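Phosphogluconate dehydrogenase NAD-binding putative C-terminal domain-containing protein (PDB 4EZB) is of unknown function but is probably an oxidoreductase, pairing a Rossmann-like domain, which may bind a dinucleotide, with a helical C-terminal domain. Local coordinates at residues A[30-35]-A[72-77]; A[77-80]-A[84-87]; A[208-213]-A[244-249]. All coordinates share one frame; numbering follows the deposited sequence.

Contact 1: A[30-35]-A[72-77]; sequences IGFGEA and AELGVE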
loop_
_atom_site.group_PDB
_atom_site.type_symbol
_atom_site.label_atom_id
_atom_site.label_comp_id
_atom_site.label_asym_id
_atom_site.label_seq_id
_atom_site.Cartn_x
_atom_site.Cartn_y
_atom_site.Cartn_z
ATOM N N ILE A 30 36.571 1.543 10.157
ATOM C CA ILE A 30 36.956 0.280 9.547
ATOM C C ILE A 30 36.279 0.241 8.200
ATOM O O ILE A 30 35.055 0.232 8.111
ATOM C CB ILE A 30 36.640 -0.967 10.388
ATOM C CG1 ILE A 30 37.468 -0.931 11.672
ATOM C CG2 ILE A 30 36.993 -2.221 9.565
ATOM C CD1 ILE A 30 37.174 -2.024 12.679
ATOM N N GLY A 31 37.104 0.253 7.161
ATOM C CA GLY A 31 36.653 0.513 5.806
ATOM C C GLY A 31 36.995 1.962 5.538
ATOM O O GLY A 31 36.674 2.834 6.344
ATOM N N PHE A 32 37.693 2.211 4.433
ATOM C CA PHE A 32 37.947 3.564 3.977
ATOM C C PHE A 32 37.527 3.758 2.518
ATOM O O PHE A 32 38.321 4.170 1.671
ATOM C CB PHE A 32 39.403 3.979 4.213
ATOM C CG PHE A 32 39.579 5.467 4.363
ATOM C CD1 PHE A 32 38.761 6.194 5.229
ATOM C CD2 PHE A 32 40.558 6.149 3.641
ATOM C CE1 PHE A 32 38.911 7.565 5.376
ATOM C CE2 PHE A 32 40.712 7.524 3.785
ATOM C CZ PHE A 32 39.882 8.232 4.649
ATOM N N GLY A 33 36.270 3.434 2.241
ATOM C CA GLY A 33 35.674 3.647 0.926
ATOM C C GLY A 33 35.107 5.049 0.824
ATOM O O GLY A 33 35.450 5.925 1.630
ATOM N N GLU A 34 34.225 5.252 -0.153
ATOM C CA GLU A 34 33.616 6.565 -0.405
ATOM C C GLU A 34 32.870 7.134 0.813
ATOM O O GLU A 34 33.174 8.247 1.271
ATOM C CB GLU A 34 32.673 6.493 -1.605
ATOM C CG GLU A 34 33.367 6.194 -2.920
ATOM C CD GLU A 34 32.431 6.305 -4.106
ATOM O OE1 GLU A 34 31.200 6.137 -3.929
ATOM O OE2 GLU A 34 32.933 6.560 -5.221
ATOM N N ALA A 35 31.910 6.362 1.331
ATOM C CA ALA A 35 31.102 6.773 2.489
ATOM C C ALA A 35 31.960 7.173 3.688
ATOM O O ALA A 35 31.737 8.244 4.265
ATOM C CB ALA A 35 30.096 5.690 2.876
ATOM N N ALA A 72 45.828 11.066 3.851
ATOM C CA ALA A 72 46.589 12.261 4.208
ATOM C C ALA A 72 45.863 13.545 3.770
ATOM O O ALA A 72 45.848 14.535 4.498
ATOM C CB ALA A 72 47.990 12.190 3.615
ATOM N N GLU A 73 45.232 13.492 2.597
ATOM C CA GLU A 73 44.499 14.624 2.039
ATOM C C GLU A 73 43.217 14.970 2.825
ATOM O O GLU A 73 42.834 16.148 2.899
ATOM C CB GLU A 73 44.161 14.355 0.578
ATOM C CG GLU A 73 43.805 15.605 -0.197
ATOM C CD GLU A 73 42.585 15.415 -1.073
ATOM O OE1 GLU A 73 42.018 14.299 -1.068
ATOM O OE2 GLU A 73 42.192 16.386 -1.760
ATOM N N LEU A 74 42.558 13.950 3.390
ATOM C CA LEU A 74 41.391 14.153 4.271
ATOM C C LEU A 74 41.807 14.267 5.741
ATOM O O LEU A 74 40.973 14.462 6.614
ATOM C CB LEU A 74 40.321 13.059 4.065
ATOM C CG LEU A 74 39.778 12.853 2.633
ATOM C CD1 LEU A 74 38.964 11.578 2.467
ATOM C CD2 LEU A 74 38.990 14.040 2.101
ATOM N N GLY A 75 43.106 14.164 6.001
ATOM C CA GLY A 75 43.654 14.328 7.345
ATOM C C GLY A 75 43.310 13.193 8.285
ATOM O O GLY A 75 43.026 13.431 9.468
ATOM N N VAL A 76 43.344 11.968 7.747
ATOM C CA VAL A 76 43.075 10.720 8.475
ATOM C C VAL A 76 44.352 9.867 8.549
ATOM O O VAL A 76 45.056 9.732 7.556
ATOM C CB VAL A 76 41.972 9.906 7.751
ATOM C CG1 VAL A 76 41.745 8.559 8.426
ATOM C CG2 VAL A 76 40.669 10.689 7.685
ATOM N N GLU A 77 44.650 9.287 9.709
ATOM C CA GLU A 77 45.805 8.408 9.818
ATOM C C GLU A 77 45.496 6.978 9.359
ATOM O O GLU A 77 44.515 6.364 9.805
ATOM C CB GLU A 77 46.362 8.372 11.238
ATOM C CG GLU A 77 47.794 7.845 11.268
ATOM C CD GLU A 77 48.170 7.108 12.547
ATOM O OE1 GLU A 77 47.726 7.520 13.642
ATOM O OE2 GLU A 77 48.935 6.117 12.460
#
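Phe32 points its ring tip into a notch formed by Leu74 and Val76. Its CZ lies 4.0 Å from Val76 CG2 and 4.1 Å from Leu74 CD1, so one ring carbon meets both aliphatic side chains. The phenyl group approaches them obliquely, and Phe32 and Val76 come from opposite directions. With CG swung roughly opposite the backbone N (chi1 -154°), Phe32 carries its ring from the loop toward the chain leaving helix 64-73. Val76 has its CG2 branch beside its own backbone N, the setting that brings this methyl to the ring. A long flat side chain suits position 32 because the two backbones stay well apart, 9.9 Å between Phe32 CA and Val76 CA.

Glycines shape the chain around these residues. Gly31 has backbone angles that would jam a CB against the preceding carbonyl; Gly33 is the N-cap of helix 34-44. Gly75, with positive phi, ends helix 64-73 in a Schellman motif and sets the turn between Leu74 and Val76. Gly31 and Gly33 fit a Rossmann-type glycine-rich loop, consistent with dinucleotide binding. Asp55 accepts a hydrogen bond from Phe32 N.

Ala40 of helix 34-44 touches both Phe32 and Val76, Gln37 of the same helix touches Phe32 and Leu74, and Ala53 of strand 50-54 meets Phe32 and Val76, placing the contact between helix 34-44 and the parallel part of the sheet.

Contact 2: A[77-80]-A[84-87]; sequences EPLD and GIAC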
loop_
_atom_site.group_PDB
_atom_site.type_symbol
_atom_site.label_atom_id
_atom_site.label_comp_id
_atom_site.label_asym_id
_atom_site.label_seq_id
_atom_site.Cartn_x
_atom_site.Cartn_y
_atom_site.Cartn_z
ATOM N N GLU A 77 44.650 9.287 9.709
ATOM C CA GLU A 77 45.805 8.408 9.818
ATOM C C GLU A 77 45.496 6.978 9.359
ATOM O O GLU A 77 44.515 6.364 9.805
ATOM C CB GLU A 77 46.362 8.372 11.238
ATOM C CG GLU A 77 47.794 7.845 11.268
ATOM C CD GLU A 77 48.170 7.108 12.547
ATOM O OE1 GLU A 77 47.726 7.520 13.642
ATOM O OE2 GLU A 77 48.935 6.117 12.460
ATOM N N PRO A 78 46.332 6.439 8.457
ATOM C CA PRO A 78 46.221 5.020 8.110
ATOM C C PRO A 78 46.726 4.127 9.240
ATOM O O PRO A 78 47.696 4.453 9.899
ATOM C CB PRO A 78 47.118 4.890 6.871
ATOM C CG PRO A 78 47.227 6.282 6.325
ATOM C CD PRO A 78 47.245 7.154 7.546
ATOM N N LEU A 79 46.029 3.032 9.490
ATOM C CA LEU A 79 46.470 2.053 10.457
ATOM C C LEU A 79 46.901 0.852 9.637
ATOM O O LEU A 79 46.215 0.487 8.687
ATOM C CB LEU A 79 45.315 1.679 11.403
ATOM C CG LEU A 79 44.730 2.791 12.294
ATOM C CD1 LEU A 79 43.323 2.461 12.764
ATOM C CD2 LEU A 79 45.649 3.072 13.478
ATOM N N ASP A 80 48.039 0.259 9.987
ATOM C CA ASP A 80 48.551 -0.918 9.269
ATOM C C ASP A 80 47.735 -2.183 9.606
ATOM O O ASP A 80 47.614 -3.103 8.779
ATOM C CB ASP A 80 50.043 -1.131 9.581
ATOM C CG ASP A 80 50.732 -2.062 8.578
ATOM O OD1 ASP A 80 50.922 -1.655 7.408
ATOM O OD2 ASP A 80 51.097 -3.197 8.963
ATOM N N GLY A 84 45.316 -1.383 15.666
ATOM C CA GLY A 84 45.471 0.064 15.815
ATOM C C GLY A 84 44.201 0.793 16.241
ATOM O O GLY A 84 44.191 2.016 16.352
ATOM N N ILE A 85 43.118 0.060 16.472
ATOM C CA ILE A 85 41.871 0.687 16.903
ATOM C C ILE A 85 41.813 0.768 18.421
ATOM O O ILE A 85 40.892 1.364 18.974
ATOM C CB ILE A 85 40.601 -0.043 16.387
ATOM C CG1 ILE A 85 40.504 -1.456 16.986
ATOM C CG2 ILE A 85 40.501 0.034 14.857
ATOM C CD1 ILE A 85 39.388 -2.314 16.425
ATOM N N ALA A 86 42.784 0.160 19.091
ATOM C CA ALA A 86 42.840 0.191 20.542
ATOM C C ALA A 86 42.850 1.625 21.073
ATOM O O ALA A 86 42.491 1.867 22.224
ATOM C CB ALA A 86 44.048 -0.588 21.045
ATOM N N CYS A 87 43.233 2.571 20.218
ATOM C CA CYS A 87 43.351 3.983 20.597
ATOM C C CYS A 87 42.030 4.738 20.518
ATOM O O CYS A 87 41.902 5.824 21.091
ATOM C CB CYS A 87 44.362 4.696 19.690
ATOM S SG CYS A 87 46.008 3.945 19.602
#
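Leu79 lies over one face of the flat peptide group that joins Gly84 to Ile85. Both of its methyls are on the same side of that plane, and nothing from 77-80 reaches the other face. CD2 comes closest, 3.4 Å from Gly84 O, while CD1 is 3.7 Å from the same Gly84 O. CD1 sits above the carbonyl oxygen and CD2 is set off to its side, so the fork rests on the carbonyl in van der Waals contact. CD2 also rests against the alpha carbon, 3.8 Å from Gly84 CA.

Leu79 reaches this place with CG beside its backbone N and opposite its carbonyl carbon (chi1 -63°), which sends the fork across to the short 3-10 turn. The second partner is Ile85, whose CG2 branch lies 4.3 Å from Leu79 CD1. The longer branch of Ile85 turns elsewhere: with CG1 at chi1 65°, CD1 leads away from the strand, and the side chain packs on His110 and Leu111 instead.

Gly84 suits its place because it has no side chain. A CB there would point at Leu79 and lie 2.6 Å from Leu79 CD2, a clash, so the missing side chain is what lets the leucine lie against the backbone. With an alanine in place of Leu79, the Gly84 carbonyl would probably lose its apolar cover and a gap would open beside Ile85 CG2.

Strand 77-79 is one of the two edge strands of the sheet within this chain, its Glu77 and Leu79 bonded through their backbones to Ala53 of strand 50-54. Pro78 packs on Arg68 and Ala71 of helix 64-73. The contact folds the connection to strand 90-93, which holds 84-87, back against the edge of the Rossmann-type sheet.

Contact 3: A[208-213]-A[244-249]; sequences LLIEAL and YYLSRT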
loop_
_atom_site.group_PDB
_atom_site.type_symbol
_atom_site.label_atom_id
_atom_site.label_comp_id
_atom_site.label_asym_id
_atom_site.label_seq_id
_atom_site.Cartn_x
_atom_site.Cartn_y
_atom_site.Cartn_z
ATOM N N LEU A 208 1.511 -0.195 -4.751
ATOM C CA LEU A 208 0.036 -0.116 -4.873
ATOM C C LEU A 208 -0.373 0.776 -6.034
ATOM O O LEU A 208 -1.268 0.438 -6.800
ATOM C CB LEU A 208 -0.653 0.396 -3.595
ATOM C CG LEU A 208 -0.656 -0.461 -2.338
ATOM C CD1 LEU A 208 -1.074 0.398 -1.124
ATOM C CD2 LEU A 208 -1.578 -1.666 -2.548
ATOM N N LEU A 209 0.285 1.919 -6.166
ATOM C CA LEU A 209 0.015 2.780 -7.337
ATOM C C LEU A 209 0.321 2.048 -8.635
ATOM O O LEU A 209 -0.420 2.168 -9.617
ATOM C CB LEU A 209 0.794 4.089 -7.260
ATOM C CG LEU A 209 0.275 5.050 -6.171
ATOM C CD1 LEU A 209 1.366 6.023 -5.759
ATOM C CD2 LEU A 209 -0.960 5.839 -6.600
ATOM N N ILE A 210 1.391 1.262 -8.652
ATOM C CA ILE A 210 1.730 0.569 -9.897
ATOM C C ILE A 210 0.604 -0.416 -10.230
ATOM O O ILE A 210 0.115 -0.449 -11.374
ATOM C CB ILE A 210 3.087 -0.170 -9.797
ATOM C CG1 ILE A 210 4.265 0.818 -9.734
ATOM C CG2 ILE A 210 3.251 -1.211 -10.917
ATOM C CD1 ILE A 210 5.588 0.159 -9.312
ATOM N N GLU A 211 0.179 -1.193 -9.229
ATOM C CA GLU A 211 -0.877 -2.204 -9.440
ATOM C C GLU A 211 -2.247 -1.559 -9.785
ATOM O O GLU A 211 -2.891 -1.926 -10.758
ATOM C CB GLU A 211 -0.971 -3.195 -8.250
ATOM C CG GLU A 211 -1.889 -4.393 -8.535
ATOM C CD GLU A 211 -1.661 -5.630 -7.662
ATOM O OE1 GLU A 211 -2.661 -6.176 -7.128
ATOM O OE2 GLU A 211 -0.500 -6.094 -7.530
ATOM N N ALA A 212 -2.672 -0.572 -9.006
ATOM C CA ALA A 212 -3.956 0.084 -9.234
ATOM C C ALA A 212 -3.990 0.817 -10.571
ATOM O O ALA A 212 -4.936 0.660 -11.336
ATOM C CB ALA A 212 -4.247 1.073 -8.117
ATOM N N LEU A 213 -2.974 1.637 -10.824
ATOM C CA LEU A 213 -2.967 2.533 -11.971
ATOM C C LEU A 213 -2.834 1.845 -13.328
ATOM O O LEU A 213 -3.469 2.259 -14.293
ATOM C CB LEU A 213 -1.887 3.615 -11.824
ATOM C CG LEU A 213 -2.106 4.697 -10.763
ATOM C CD1 LEU A 213 -1.219 5.909 -11.044
ATOM C CD2 LEU A 213 -3.562 5.124 -10.690
ATOM N N TYR A 244 5.835 11.386 -8.644
ATOM C CA TYR A 244 7.064 11.245 -7.884
ATOM C C TYR A 244 7.541 9.803 -7.742
ATOM O O TYR A 244 8.710 9.520 -8.007
ATOM C CB TYR A 244 6.946 11.904 -6.499
ATOM C CG TYR A 244 8.238 11.854 -5.701
ATOM C CD1 TYR A 244 8.582 10.712 -4.959
ATOM C CD2 TYR A 244 9.140 12.926 -5.719
ATOM C CE1 TYR A 244 9.770 10.651 -4.239
ATOM C CE2 TYR A 244 10.328 12.875 -4.992
ATOM C CZ TYR A 244 10.636 11.734 -4.257
ATOM O OH TYR A 244 11.815 11.656 -3.542
ATOM N N TYR A 245 6.663 8.910 -7.283
ATOM C CA TYR A 245 7.056 7.525 -6.954
ATOM C C TYR A 245 7.218 6.578 -8.143
ATOM O O TYR A 245 8.008 5.621 -8.086
ATOM C CB TYR A 245 6.125 6.934 -5.878
ATOM C CG TYR A 245 6.532 7.475 -4.524
ATOM C CD1 TYR A 245 7.625 6.925 -3.840
ATOM C CD2 TYR A 245 5.896 8.574 -3.972
ATOM C CE1 TYR A 245 8.043 7.436 -2.627
ATOM C CE2 TYR A 245 6.313 9.105 -2.758
ATOM C CZ TYR A 245 7.383 8.535 -2.082
ATOM O OH TYR A 245 7.807 9.061 -0.873
ATOM N N LEU A 246 6.449 6.805 -9.202
ATOM C CA LEU A 246 6.638 6.050 -10.412
ATOM C C LEU A 246 7.960 6.464 -11.075
ATOM O O LEU A 246 8.631 5.629 -11.665
ATOM C CB LEU A 246 5.453 6.262 -11.361
ATOM C CG LEU A 246 4.315 5.228 -11.446
ATOM C CD1 LEU A 246 4.176 4.318 -10.241
ATOM C CD2 LEU A 246 2.992 5.917 -11.743
ATOM N N SER A 247 8.359 7.733 -10.960
ATOM C CA SER A 247 9.650 8.146 -11.529
ATOM C C SER A 247 10.803 7.549 -10.725
ATOM O O SER A 247 11.866 7.253 -11.271
ATOM C CB SER A 247 9.767 9.657 -11.616
ATOM O OG SER A 247 10.055 10.170 -10.348
ATOM N N ARG A 248 10.568 7.338 -9.436
ATOM C CA ARG A 248 11.470 6.591 -8.590
ATOM C C ARG A 248 11.604 5.124 -9.051
ATOM O O ARG A 248 12.713 4.579 -9.077
ATOM C CB ARG A 248 10.976 6.656 -7.136
ATOM C CG ARG A 248 12.001 7.175 -6.147
ATOM C CD ARG A 248 12.346 8.652 -6.320
ATOM N NE ARG A 248 13.760 8.871 -5.997
ATOM C CZ ARG A 248 14.261 8.967 -4.763
ATOM N NH1 ARG A 248 13.467 8.890 -3.695
ATOM N NH2 ARG A 248 15.568 9.147 -4.594
ATOM N N THR A 249 10.483 4.483 -9.390
ATOM C CA THR A 249 10.507 3.122 -9.968
ATOM C C THR A 249 11.270 3.103 -11.300
ATOM O O THR A 249 12.041 2.176 -11.563
ATOM C CB THR A 249 9.099 2.554 -10.227
ATOM O OG1 THR A 249 8.258 2.806 -9.099
ATOM C CG2 THR A 249 9.147 1.033 -10.496
#
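Ile210 and Leu246 meet where two long helices of the C-terminal helical domain, 190-218 and 238-268, cross nearly at right angles. The short segments have axes 10.5 Å apart and a signed crossing angle of -101°, so contact is limited to a small patch of side chains.

At its centre Ile210 CG1 lies 3.5 Å from Leu246 CD1, the two side chains sliding past each other in opposite directions. Leu246 adopts unusual torsions (chi1 -99°, chi2 21°), away from the staggered values, and its other methyl, CD2, is 4.3 Å from Leu213 CD1. One leucine therefore fits between residues on successive turns of helix 190-218. Further along, Ile210 and Thr249 reach toward each other tip to tip, Ile210 CD1 being 3.8 Å from Thr249 OG1 and 3.9 Å from Thr249 CG2.

Helices 275-291 and 301-312 close over this patch: Ala287 touches both Ile210 and Thr249, while Tyr302 and Phe305 touch Leu246. From the far side of helix 190-218, Glu211 takes hydrogen bonds from the backbone N of Met276 and Ser277 of the second subunit.

Branched aliphatic groups suit a buried crossing whose direct contacts are van der Waals ones. The one polar atom at the interface, Thr249 OG1, is satisfied by Glu206 on helix 190-218, so its methyl can serve the apolar patch while its hydroxyl adds a polar tie between the same two helices.

In the fold
Contacts 1 and 2 belong to the Rossmann-like domain and lie on the opposite side of the chain's centre from contact 3, whose centre is about 39 Å from that of contact 1. Contacts 1 and 2 share Glu77: the first buries an aromatic ring between helix and sheet, the second, partly buried at the sheet's edge, sets a leucine against bare backbone. Contact 3 is also buried, but between helices, beside the second subunit, which touches neither of the other contacts. All three are mainly apolar, but glycines set the turns of contact 1, a glycine in contact 2 makes room for methyls on a backbone carbonyl, and contact 3 alone adds a side-chain hydrogen bond between its helices.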